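Local coordinates for protein polymerase X (Deinococcus radiodurans, PDB 2W9M) that probably extends DNA strands by adding deoxyribonucleotides from their triphosphates, as a family X DNA polymerase that also carries bound zinc ions, at residues R123-A128 against A170-G175; A127-E132 against G226-V231. All blocks are in the same frame, centred on the assembly; numbering follows the deposited sequence.

Contact 1 (R123-A128 against A170-G175)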
loop_
_atom_site.group_PDB
_atom_site.type_symbol
_atom_site.label_atom_id
_atom_site.label_comp_id
_atom_site.label_asym_id
_atom_site.label_seq_id
_atom_site.Cartn_x
_atom_site.Cartn_y
_atom_site.Cartn_z
ATOM N N ARG A 123 6.711 -8.112 6.131
ATOM C CA ARG A 123 6.176 -9.464 6.282
ATOM C C ARG A 123 7.291 -10.522 6.273
ATOM O O ARG A 123 7.165 -11.573 6.906
ATOM C CB ARG A 123 5.146 -9.744 5.181
ATOM C CG ARG A 123 4.615 -11.163 5.147
ATOM C CD ARG A 123 3.595 -11.412 6.244
ATOM N NE ARG A 123 3.064 -12.772 6.176
ATOM C CZ ARG A 123 3.570 -13.812 6.835
ATOM N NH1 ARG A 123 4.624 -13.655 7.626
ATOM N NH2 ARG A 123 3.017 -15.010 6.702
ATOM N N LEU A 124 8.375 -10.236 5.555
ATOM C CA LEU A 124 9.553 -11.094 5.557
ATOM C C LEU A 124 10.201 -11.036 6.932
ATOM O O LEU A 124 10.629 -12.056 7.474
ATOM C CB LEU A 124 10.561 -10.629 4.505
ATOM C CG LEU A 124 11.409 -11.663 3.757
ATOM C CD1 LEU A 124 12.605 -10.982 3.102
ATOM C CD2 LEU A 124 11.872 -12.793 4.653
ATOM N N ARG A 125 10.272 -9.834 7.496
ATOM C CA ARG A 125 10.893 -9.641 8.802
ATOM C C ARG A 125 10.131 -10.383 9.893
ATOM O O ARG A 125 10.728 -10.931 10.818
ATOM C CB ARG A 125 10.983 -8.162 9.152
ATOM C CG ARG A 125 11.449 -7.925 10.568
ATOM C CD ARG A 125 11.014 -6.573 11.077
ATOM N NE ARG A 125 10.518 -6.691 12.441
ATOM C CZ ARG A 125 9.230 -6.735 12.757
ATOM N NH1 ARG A 125 8.314 -6.647 11.806
ATOM N NH2 ARG A 125 8.856 -6.852 14.020
ATOM N N GLU A 126 8.810 -10.401 9.779
ATOM C CA GLU A 126 7.986 -11.138 10.726
ATOM C C GLU A 126 8.168 -12.643 10.553
ATOM O O GLU A 126 8.214 -13.390 11.534
ATOM C CB GLU A 126 6.514 -10.764 10.558
ATOM C CG GLU A 126 6.210 -9.323 10.928
ATOM C CD GLU A 126 4.870 -8.853 10.398
ATOM O OE1 GLU A 126 4.343 -9.484 9.454
ATOM O OE2 GLU A 126 4.342 -7.849 10.923
ATOM N N ALA A 127 8.274 -13.087 9.304
ATOM C CA ALA A 127 8.460 -14.505 9.017
ATOM C C ALA A 127 9.762 -15.005 9.623
ATOM O O ALA A 127 9.830 -16.123 10.125
ATOM C CB ALA A 127 8.440 -14.758 7.524
ATOM N N ALA A 128 10.791 -14.165 9.576
ATOM C CA ALA A 128 12.073 -14.501 10.182
ATOM C C ALA A 128 11.912 -14.591 11.698
ATOM O O ALA A 128 12.401 -15.523 12.336
ATOM C CB ALA A 128 13.129 -13.459 9.813
ATOM N N ALA A 170 5.731 -0.970 16.487
ATOM C CA ALA A 170 5.085 -0.383 17.659
ATOM C C ALA A 170 4.122 -1.374 18.312
ATOM O O ALA A 170 4.070 -1.486 19.538
ATOM C CB ALA A 170 4.368 0.906 17.299
ATOM N N GLU A 171 3.363 -2.095 17.494
ATOM C CA GLU A 171 2.453 -3.121 18.010
ATOM C C GLU A 171 3.202 -4.247 18.729
ATOM O O GLU A 171 2.758 -4.727 19.771
ATOM C CB GLU A 171 1.565 -3.677 16.891
ATOM C CG GLU A 171 1.421 -5.202 16.885
ATOM C CD GLU A 171 2.090 -5.869 15.677
ATOM O OE1 GLU A 171 1.620 -5.651 14.535
ATOM O OE2 GLU A 171 3.071 -6.624 15.869
ATOM N N GLU A 172 4.345 -4.646 18.181
ATOM C CA GLU A 172 5.157 -5.706 18.771
ATOM C C GLU A 172 5.768 -5.292 20.111
ATOM O O GLU A 172 5.745 -6.065 21.070
ATOM C CB GLU A 172 6.259 -6.143 17.801
ATOM C CG GLU A 172 6.989 -7.413 18.213
ATOM C CD GLU A 172 8.102 -7.788 17.249
ATOM O OE1 GLU A 172 8.467 -8.984 17.188
ATOM O OE2 GLU A 172 8.609 -6.887 16.548
ATOM N N LEU A 173 6.323 -4.084 20.173
ATOM C CA LEU A 173 6.941 -3.589 21.405
ATOM C C LEU A 173 5.909 -3.347 22.497
ATOM O O LEU A 173 6.201 -3.510 23.679
ATOM C CB LEU A 173 7.732 -2.308 21.150
ATOM C CG LEU A 173 8.950 -2.477 20.244
ATOM C CD1 LEU A 173 9.807 -1.223 20.272
ATOM C CD2 LEU A 173 9.756 -3.696 20.663
ATOM N N ALA A 174 4.704 -2.949 22.101
ATOM C CA ALA A 174 3.620 -2.792 23.060
ATOM C C ALA A 174 3.408 -4.110 23.796
ATOM O O ALA A 174 3.151 -4.126 25.003
ATOM C CB ALA A 174 2.350 -2.360 22.365
ATOM N N GLY A 175 3.532 -5.215 23.063
ATOM C CA GLY A 175 3.401 -6.546 23.633
ATOM C C GLY A 175 4.285 -6.770 24.849
ATOM O O GLY A 175 3.901 -7.477 25.782
#
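R125 and E172 reach toward each other from two separate helices, and their charged ends make the one close contact between R123-A128 and A170-G175. The bond is a salt bridge, with R125 NH2 2.5 Å from E172 OE2. Only one oxygen is engaged at this distance: E172 OE1 stays 3.8 Å from R125 NH2, so the pair is single-pronged rather than a two-pronged clasp. OE2 comes in at the edge of the guanidinium, near its plane, almost straight out beyond the CZ-NH2 bond, between the two N-H directions. The two flat groups are nonetheless turned steeply, their planes 76° apart.

Two long side chains are needed because the backbones stay well apart. E172 has CG anti to the backbone N (chi1 -169°) and continues extended, which carries its carboxylate straight out from its helix. R125 also sets out anti, but its chain bends at chi3 (137°), swinging the guanidinium round to meet the acid.

The charges have wider company. R125 NH1 forms a salt bridge with E122 and NE another with E229, so each guanidinium nitrogen faces an acid; arginine suits this largely buried spot because its charge is spread over three nitrogens. E171 is more distant, with OE2 6.1 Å from R125 NH2, and would add at most a weak long-range attraction.

Around the bridge, L124 packs on I147 and V151 of helix 141-157, while L173 and A170 lie on L200 of strand 194-203. The salt bridge thus ties helix 121-130, in the helix-hairpin-helix region, to helix 163-176 on the mixed sheet.

Contact 2 (A127-E132 against G226-V231)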
loop_
_atom_site.group_PDB
_atom_site.type_symbol
_atom_site.label_atom_id
_atom_site.label_comp_id
_atom_site.label_asym_id
_atom_site.label_seq_id
_atom_site.Cartn_x
_atom_site.Cartn_y
_atom_site.Cartn_z
ATOM N N ALA A 127 8.274 -13.087 9.304
ATOM C CA ALA A 127 8.460 -14.505 9.017
ATOM C C ALA A 127 9.762 -15.005 9.623
ATOM O O ALA A 127 9.830 -16.123 10.125
ATOM C CB ALA A 127 8.440 -14.758 7.524
ATOM N N ALA A 128 10.791 -14.165 9.576
ATOM C CA ALA A 128 12.073 -14.501 10.182
ATOM C C ALA A 128 11.912 -14.591 11.698
ATOM O O ALA A 128 12.401 -15.523 12.336
ATOM C CB ALA A 128 13.129 -13.459 9.813
ATOM N N GLU A 129 11.213 -13.611 12.256
ATOM C CA GLU A 129 10.965 -13.517 13.689
ATOM C C GLU A 129 10.304 -14.782 14.241
ATOM O O GLU A 129 10.678 -15.277 15.301
ATOM C CB GLU A 129 10.040 -12.331 13.949
ATOM C CG GLU A 129 10.225 -11.638 15.277
ATOM C CD GLU A 129 11.113 -10.422 15.158
ATOM O OE1 GLU A 129 12.155 -10.516 14.478
ATOM O OE2 GLU A 129 10.766 -9.373 15.741
ATOM N N SER A 130 9.323 -15.301 13.510
ATOM C CA SER A 130 8.430 -16.330 14.040
ATOM C C SER A 130 8.857 -17.764 13.746
ATOM O O SER A 130 8.227 -18.710 14.219
ATOM C CB SER A 130 7.014 -16.115 13.508
ATOM O OG SER A 130 6.927 -16.460 12.138
ATOM N N GLY A 131 9.915 -17.926 12.960
ATOM C CA GLY A 131 10.366 -19.246 12.565
ATOM C C GLY A 131 9.694 -19.720 11.287
ATOM O O GLY A 131 10.064 -20.746 10.719
ATOM N N GLU A 132 8.698 -18.967 10.833
ATOM C CA GLU A 132 7.970 -19.318 9.617
ATOM C C GLU A 132 8.899 -19.396 8.406
ATOM O O GLU A 132 8.770 -20.286 7.562
ATOM C CB GLU A 132 6.853 -18.306 9.365
ATOM C CG GLU A 132 6.080 -18.531 8.080
ATOM C CD GLU A 132 4.992 -17.489 7.860
ATOM O OE1 GLU A 132 4.324 -17.540 6.803
ATOM O OE2 GLU A 132 4.803 -16.620 8.743
ATOM N N GLY A 226 15.855 4.128 20.567
ATOM C CA GLY A 226 16.665 2.999 20.160
ATOM C C GLY A 226 16.376 2.594 18.730
ATOM O O GLY A 226 15.890 3.395 17.933
ATOM N N ASP A 227 16.662 1.338 18.410
ATOM C CA ASP A 227 16.526 0.839 17.053
ATOM C C ASP A 227 16.145 -0.631 17.128
ATOM O O ASP A 227 16.939 -1.459 17.579
ATOM C CB ASP A 227 17.859 0.992 16.313
ATOM C CG ASP A 227 17.696 1.037 14.803
ATOM O OD1 ASP A 227 17.127 2.030 14.298
ATOM O OD2 ASP A 227 18.156 0.092 14.120
ATOM N N TYR A 228 14.930 -0.959 16.703
ATOM C CA TYR A 228 14.513 -2.354 16.672
ATOM C C TYR A 228 14.511 -2.920 15.253
ATOM O O TYR A 228 13.609 -2.638 14.461
ATOM C CB TYR A 228 13.142 -2.550 17.319
ATOM C CG TYR A 228 12.796 -4.012 17.506
ATOM C CD1 TYR A 228 13.394 -4.761 18.513
ATOM C CD2 TYR A 228 11.890 -4.648 16.668
ATOM C CE1 TYR A 228 13.093 -6.097 18.688
ATOM C CE2 TYR A 228 11.579 -5.985 16.838
ATOM C CZ TYR A 228 12.184 -6.703 17.848
ATOM O OH TYR A 228 11.882 -8.035 18.018
ATOM N N GLU A 229 15.529 -3.720 14.948
ATOM C CA GLU A 229 15.672 -4.333 13.634
ATOM C C GLU A 229 15.586 -3.316 12.500
ATOM O O GLU A 229 14.850 -3.511 11.533
ATOM C CB GLU A 229 14.643 -5.450 13.457
ATOM C CG GLU A 229 14.853 -6.592 14.441
ATOM C CD GLU A 229 13.770 -7.648 14.367
ATOM O OE1 GLU A 229 12.904 -7.556 13.470
ATOM O OE2 GLU A 229 13.785 -8.569 15.210
ATOM N N GLY A 230 16.346 -2.230 12.635
ATOM C CA GLY A 230 16.432 -1.214 11.601
ATOM C C GLY A 230 15.389 -0.119 11.718
ATOM O O GLY A 230 15.539 0.952 11.130
ATOM N N VAL A 231 14.329 -0.388 12.474
ATOM C CA VAL A 231 13.245 0.569 12.649
ATOM C C VAL A 231 13.465 1.414 13.901
ATOM O O VAL A 231 13.444 0.891 15.016
ATOM C CB VAL A 231 11.894 -0.146 12.772
ATOM C CG1 VAL A 231 10.772 0.867 12.883
ATOM C CG2 VAL A 231 11.675 -1.070 11.586
#
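E129 meets the side chains of Y228 and E229 with its two carboxylate oxygens. The hydrogen bond runs from Y228 OH to E129 OE2, 2.9 Å away, and the hydroxyl arrives 45° out of the carboxylate plane. OE2 lies at the edge of the tyrosine ring, whose plane is turned 87° from the carboxylate. A bend at chi2 (97°) in E129 brings its acid to this place.

The other oxygen meets a second acid: E129 OE1 is 2.6 Å from E229 OE2, a separation that probably means one of the two carries a proton. R125, salt-bridged to E229 OE1, probably helps as well to make the pairing tolerable. An alanine in place of E129 would remove both carboxylate oxygens and would probably leave the Y228 hydroxyl without this acceptor.

Packing and turn geometry steady the partners. E229 CG sits over one face of the Y228 ring, toward the rim, 4.1 Å above its plane. Y228 to V231 form a type I' turn, closed by Y228 N to V231 O at 2.9 Å and V231 N to Y228 O at 3.1 Å; glycine suits G230, where phi is positive and a side chain would crowd the preceding carbonyl.

The turn joins strands 224-228 and 231-238 and abuts the end of helix 121-130, with E229 touching V152 of helix 141-157 and Y228 touching V169 of helix 163-176.

Both contacts start from helix 121-130, and their centres lie 6 Å apart, so they form one polar cluster. Contact 1 is partly buried and joins helix to helix through opposite charges; contact 2 lies at the surface and joins the helix end to a strand turn through a hydroxyl and paired acids. R125 connects them, its guanidinium serving acids of both. A second junction is acid to acid: E172 OE1 is 2.7 Å from E129 OE2. One arginine among so many acids suggests that some of them are probably protonated. Together the contacts set the helix-hairpin-helix region against the mixed sheet and its helix, probably the palm of this polymerase.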